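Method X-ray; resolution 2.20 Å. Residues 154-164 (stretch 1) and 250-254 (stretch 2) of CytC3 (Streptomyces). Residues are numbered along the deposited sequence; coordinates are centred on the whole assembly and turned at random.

Stretch 1 (154-164) THSTEQNGCLQ
Stretch 2, residues 250-254: TDYRM

Segments far apart in sequence are often joined by a few directed polar contacts rather than a continuous ladder, and residues 154-164 and 250-254 of CytC3 illustrate the principle, burying 469 Å² between them. Each ends in a short strand (163-164, 253-254) and is otherwise loop or turn. The backbones draw closest at Thr-154 and Met-254, whose CA atoms lie 5.1 Å apart; there Thr-154 N donates a weak bond to Met-254 O at 3.3 Å.

His-155 (chi1 p, chi2 155°) starts away from the partner, yet its ring returns so that NE2 donates to Asp-251 OD1 at 2.8 Å, near the ring plane. The other carboxylate oxygen of Asp-251 (chi1 t), OD2, receives a water at 2.5 Å that also donates to Gln-159 OE1 at 2.9 Å.

Arg-253 (chi1 169°, chi2 -93°, chi3 -98°) is long enough to deliver NH2 to Gly-161 O at 3.0 Å; its NE is buried without a partner. A type I turn, Glu-158 to Gly-161, presents that carbonyl, braced by Asn-160 N to Thr-157 OG1 (2.9 Å) and Cys-162 N to Thr-157 O (2.8 Å). Glycine suits phi/psi 89/42, where a CB would jam against the preceding carbonyl.

Arg-253 (115 Å²), Thr-154 (83 Å²) and Asp-251 (70 Å²) are most covered. Thr-154 points CB toward the partner; off-rotamer chi1 (-112°) crowds CG2 tightly against Tyr-252 O (3.0 Å) and Arg-253 CA (3.2 Å).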

ATOM      1  N   THR A 154      -9.609   9.063   6.632  1.00 34.55           N
ATOM      2  CA  THR A 154     -10.882   9.752   6.724  1.00 35.49           C
ATOM      3  C   THR A 154     -11.859   8.574   6.734  1.00 35.87           C
ATOM      4  O   THR A 154     -11.445   7.448   6.474  1.00 35.40           O
ATOM      5  CB  THR A 154     -11.061  10.619   5.459  1.00 37.07           C
ATOM      6  OG1 THR A 154     -11.001  12.004   5.809  1.00 39.98           O
ATOM      7  CG2 THR A 154     -12.338  10.300   4.758  1.00 37.45           C
ATOM      8  N   HIS A 155     -13.129   8.783   7.048  1.00 35.14           N
ATOM      9  CA  HIS A 155     -14.022   7.633   7.019  1.00 36.25           C
ATOM     10  C   HIS A 155     -14.250   7.246   5.553  1.00 36.02           C
ATOM     11  O   HIS A 155     -14.263   8.102   4.671  1.00 35.36           O
ATOM     12  CB  HIS A 155     -15.370   7.943   7.700  1.00 38.47           C
ATOM     13  CG  HIS A 155     -16.184   8.991   7.003  1.00 43.10           C
ATOM     14  ND1 HIS A 155     -17.557   9.062   7.116  1.00 46.05           N
ATOM     15  CD2 HIS A 155     -15.820  10.032   6.213  1.00 44.11           C
ATOM     16  CE1 HIS A 155     -18.003  10.098   6.428  1.00 42.93           C
ATOM     17  NE2 HIS A 155     -16.970  10.703   5.871  1.00 45.29           N
ATOM     18  N   SER A 156     -14.391   5.956   5.292  1.00 34.56           N
ATOM     19  CA  SER A 156     -14.649   5.494   3.936  1.00 36.22           C
ATOM     20  C   SER A 156     -16.024   4.853   3.994  1.00 36.08           C
ATOM     21  O   SER A 156     -16.200   3.780   4.575  1.00 34.11           O
ATOM     22  CB  SER A 156     -13.611   4.465   3.489  1.00 35.60           C
ATOM     23  OG  SER A 156     -13.864   4.064   2.155  1.00 33.83           O
ATOM     24  N   THR A 157     -16.996   5.534   3.402  1.00 36.80           N
ATOM     25  CA  THR A 157     -18.378   5.078   3.406  1.00 37.19           C
ATOM     26  C   THR A 157     -18.890   4.798   2.006  1.00 39.59           C
ATOM     27  O   THR A 157     -18.192   5.030   1.011  1.00 38.59           O
ATOM     28  CB  THR A 157     -19.287   6.147   4.003  1.00 37.06           C
ATOM     29  OG1 THR A 157     -19.264   7.303   3.151  1.00 35.80           O
ATOM     30  CG2 THR A 157     -18.809   6.542   5.403  1.00 37.56           C
ATOM     31  N   GLU A 158     -20.123   4.306   1.934  1.00 39.40           N
ATOM     32  CA  GLU A 158     -20.732   4.035   0.645  1.00 41.58           C
ATOM     33  C   GLU A 158     -21.001   5.369  -0.026  1.00 40.16           C
ATOM     34  O   GLU A 158     -20.802   5.518  -1.230  1.00 41.97           O
ATOM     35  CB  GLU A 158     -22.034   3.257   0.809  1.00 42.41           C
ATOM     36  CG  GLU A 158     -21.820   1.817   1.227  1.00 46.62           C
ATOM     37  CD  GLU A 158     -23.100   1.012   1.190  1.00 50.94           C
ATOM     38  OE1 GLU A 158     -23.669   0.857   0.085  1.00 51.42           O
ATOM     39  OE2 GLU A 158     -23.538   0.540   2.262  1.00 51.85           O
ATOM     40  N   GLN A 159     -21.434   6.346   0.762  1.00 38.89           N
ATOM     41  CA  GLN A 159     -21.716   7.672   0.228  1.00 38.77           C
ATOM     42  C   GLN A 159     -20.439   8.325  -0.297  1.00 36.03           C
ATOM     43  O   GLN A 159     -20.486   9.088  -1.256  1.00 34.37           O
ATOM     44  CB  GLN A 159     -22.349   8.559   1.303  1.00 39.82           C
ATOM     45  CG  GLN A 159     -22.761   9.919   0.771  1.00 43.13           C
ATOM     46  CD  GLN A 159     -23.676  10.676   1.716  1.00 46.01           C
ATOM     47  OE1 GLN A 159     -23.241  11.208   2.739  1.00 45.30           O
ATOM     48  NE2 GLN A 159     -24.961  10.720   1.377  1.00 46.11           N
ATOM     49  N   ASN A 160     -19.317   8.002   0.349  1.00 35.44           N
ATOM     50  CA  ASN A 160     -17.964   8.497   0.020  1.00 34.95           C
ATOM     51  C   ASN A 160     -17.296   7.837  -1.178  1.00 32.11           C
ATOM     52  O   ASN A 160     -16.234   8.285  -1.616  1.00 30.19           O
ATOM     53  CB  ASN A 160     -17.008   8.270   1.208  1.00 38.27           C
ATOM     54  CG  ASN A 160     -16.691   9.529   1.918  1.00 39.99           C
ATOM     55  OD1 ASN A 160     -17.007  10.612   1.423  1.00 45.77           O
ATOM     56  ND2 ASN A 160     -16.062   9.423   3.077  1.00 37.69           N
ATOM     57  N   GLY A 161     -17.877   6.743  -1.655  1.00 30.78           N
ATOM     58  CA  GLY A 161     -17.296   6.018  -2.769  1.00 32.29           C
ATOM     59  C   GLY A 161     -16.306   4.959  -2.300  1.00 32.97           C
ATOM     60  O   GLY A 161     -15.234   4.790  -2.896  1.00 33.11           O
ATOM     61  N   CYS A 162     -16.663   4.236  -1.238  1.00 34.01           N
ATOM     62  CA  CYS A 162     -15.797   3.195  -0.683  1.00 36.05           C
ATOM     63  C   CYS A 162     -15.527   2.049  -1.648  1.00 38.24           C
ATOM     64  O   CYS A 162     -16.266   1.827  -2.607  1.00 38.78           O
ATOM     65  CB  CYS A 162     -16.402   2.610   0.593  1.00 36.74           C
ATOM     66  SG  CYS A 162     -17.901   1.621   0.303  1.00 37.03           S
ATOM     67  N   LEU A 163     -14.463   1.307  -1.365  1.00 40.28           N
ATOM     68  CA  LEU A 163     -14.069   0.173  -2.180  1.00 42.10           C
ATOM     69  C   LEU A 163     -15.103  -0.945  -2.067  1.00 42.59           C
ATOM     70  O   LEU A 163     -15.900  -0.988  -1.125  1.00 39.75           O
ATOM     71  CB  LEU A 163     -12.698  -0.349  -1.724  1.00 45.15           C
ATOM     72  CG  LEU A 163     -11.543   0.666  -1.683  1.00 46.77           C
ATOM     73  CD1 LEU A 163     -10.347   0.069  -0.948  1.00 46.69           C
ATOM     74  CD2 LEU A 163     -11.162   1.077  -3.101  1.00 48.08           C
ATOM     75  N   GLN A 164     -15.079  -1.849  -3.041  1.00 43.38           N
ATOM     76  CA  GLN A 164     -15.984  -2.991  -3.075  1.00 43.63           C
ATOM     77  C   GLN A 164     -15.169  -4.244  -3.379  1.00 45.46           C
ATOM     78  O   GLN A 164     -14.378  -4.266  -4.324  1.00 44.42           O
ATOM     79  CB  GLN A 164     -17.035  -2.793  -4.158  1.00 43.00           C
ATOM     80  CG  GLN A 164     -17.987  -1.656  -3.899  1.00 40.29           C
ATOM     81  CD  GLN A 164     -18.814  -1.328  -5.118  1.00 42.56           C
ATOM     82  OE1 GLN A 164     -18.341  -0.663  -6.038  1.00 40.72           O
ATOM     83  NE2 GLN A 164     -20.052  -1.808  -5.142  1.00 40.24           N
ATOM     84  N   THR A 250     -17.743  18.733   0.907  1.00 37.71           N
ATOM     85  CA  THR A 250     -16.761  18.883   1.974  1.00 38.66           C
ATOM     86  C   THR A 250     -16.401  17.524   2.564  1.00 39.53           C
ATOM     87  O   THR A 250     -15.490  17.414   3.385  1.00 40.23           O
ATOM     88  CB  THR A 250     -17.295  19.765   3.105  1.00 38.16           C
ATOM     89  OG1 THR A 250     -18.530  19.220   3.582  1.00 36.87           O
ATOM     90  CG2 THR A 250     -17.520  21.196   2.611  1.00 35.45           C
ATOM     91  N   ASP A 251     -17.116  16.489   2.141  1.00 39.58           N
ATOM     92  CA  ASP A 251     -16.868  15.147   2.655  1.00 41.90           C
ATOM     93  C   ASP A 251     -15.926  14.364   1.749  1.00 43.25           C
ATOM     94  O   ASP A 251     -16.359  13.567   0.930  1.00 46.52           O
ATOM     95  CB  ASP A 251     -18.203  14.399   2.822  1.00 40.79           C
ATOM     96  CG  ASP A 251     -18.019  12.930   3.190  1.00 40.97           C
ATOM     97  OD1 ASP A 251     -16.991  12.591   3.813  1.00 41.07           O
ATOM     98  OD2 ASP A 251     -18.916  12.114   2.869  1.00 38.43           O
ATOM     99  N   TYR A 252     -14.631  14.597   1.890  1.00 44.58           N
ATOM    100  CA  TYR A 252     -13.670  13.882   1.064  1.00 44.87           C
ATOM    101  C   TYR A 252     -13.214  12.625   1.781  1.00 43.94           C
ATOM    102  O   TYR A 252     -13.167  12.573   3.008  1.00 44.38           O
ATOM    103  CB  TYR A 252     -12.448  14.746   0.765  1.00 45.90           C
ATOM    104  CG  TYR A 252     -11.548  14.944   1.959  1.00 47.77           C
ATOM    105  CD1 TYR A 252     -11.790  15.964   2.876  1.00 48.56           C
ATOM    106  CD2 TYR A 252     -10.470  14.088   2.189  1.00 47.19           C
ATOM    107  CE1 TYR A 252     -10.979  16.132   3.998  1.00 46.66           C
ATOM    108  CE2 TYR A 252      -9.652  14.243   3.309  1.00 46.66           C
ATOM    109  CZ  TYR A 252      -9.911  15.266   4.208  1.00 45.17           C
ATOM    110  OH  TYR A 252      -9.108  15.423   5.309  1.00 41.62           O
ATOM    111  N   ARG A 253     -12.891  11.605   1.005  1.00 41.97           N
ATOM    112  CA  ARG A 253     -12.420  10.363   1.571  1.00 40.30           C
ATOM    113  C   ARG A 253     -10.933  10.258   1.265  1.00 41.61           C
ATOM    114  O   ARG A 253     -10.507  10.493   0.130  1.00 43.36           O
ATOM    115  CB  ARG A 253     -13.180   9.188   0.967  1.00 38.59           C
ATOM    116  CG  ARG A 253     -12.582   7.848   1.302  1.00 41.52           C
ATOM    117  CD  ARG A 253     -11.609   7.424   0.219  1.00 42.44           C
ATOM    118  NE  ARG A 253     -12.225   6.502  -0.728  1.00 41.92           N
ATOM    119  CZ  ARG A 253     -11.628   6.056  -1.829  1.00 42.50           C
ATOM    120  NH1 ARG A 253     -10.397   6.454  -2.136  1.00 36.78           N
ATOM    121  NH2 ARG A 253     -12.247   5.178  -2.607  1.00 41.24           N
ATOM    122  N   MET A 254     -10.140   9.929   2.277  1.00 39.76           N
ATOM    123  CA  MET A 254      -8.706   9.799   2.078  1.00 37.80           C
ATOM    124  C   MET A 254      -8.191   8.456   2.555  1.00 37.15           C
ATOM    125  O   MET A 254      -8.319   8.102   3.727  1.00 36.80           O
ATOM    126  CB  MET A 254      -7.952  10.913   2.807  1.00 36.70           C
ATOM    127  CG  MET A 254      -6.449  10.932   2.516  1.00 36.40           C
ATOM    128  SD  MET A 254      -6.081  11.172   0.753  1.00 36.51           S
ATOM    129  CE  MET A 254      -6.503  12.897   0.573  1.00 30.80           C
TER
HETATM  130  O   HOH W   1     -21.153  13.179   2.381  1.00 31.84           O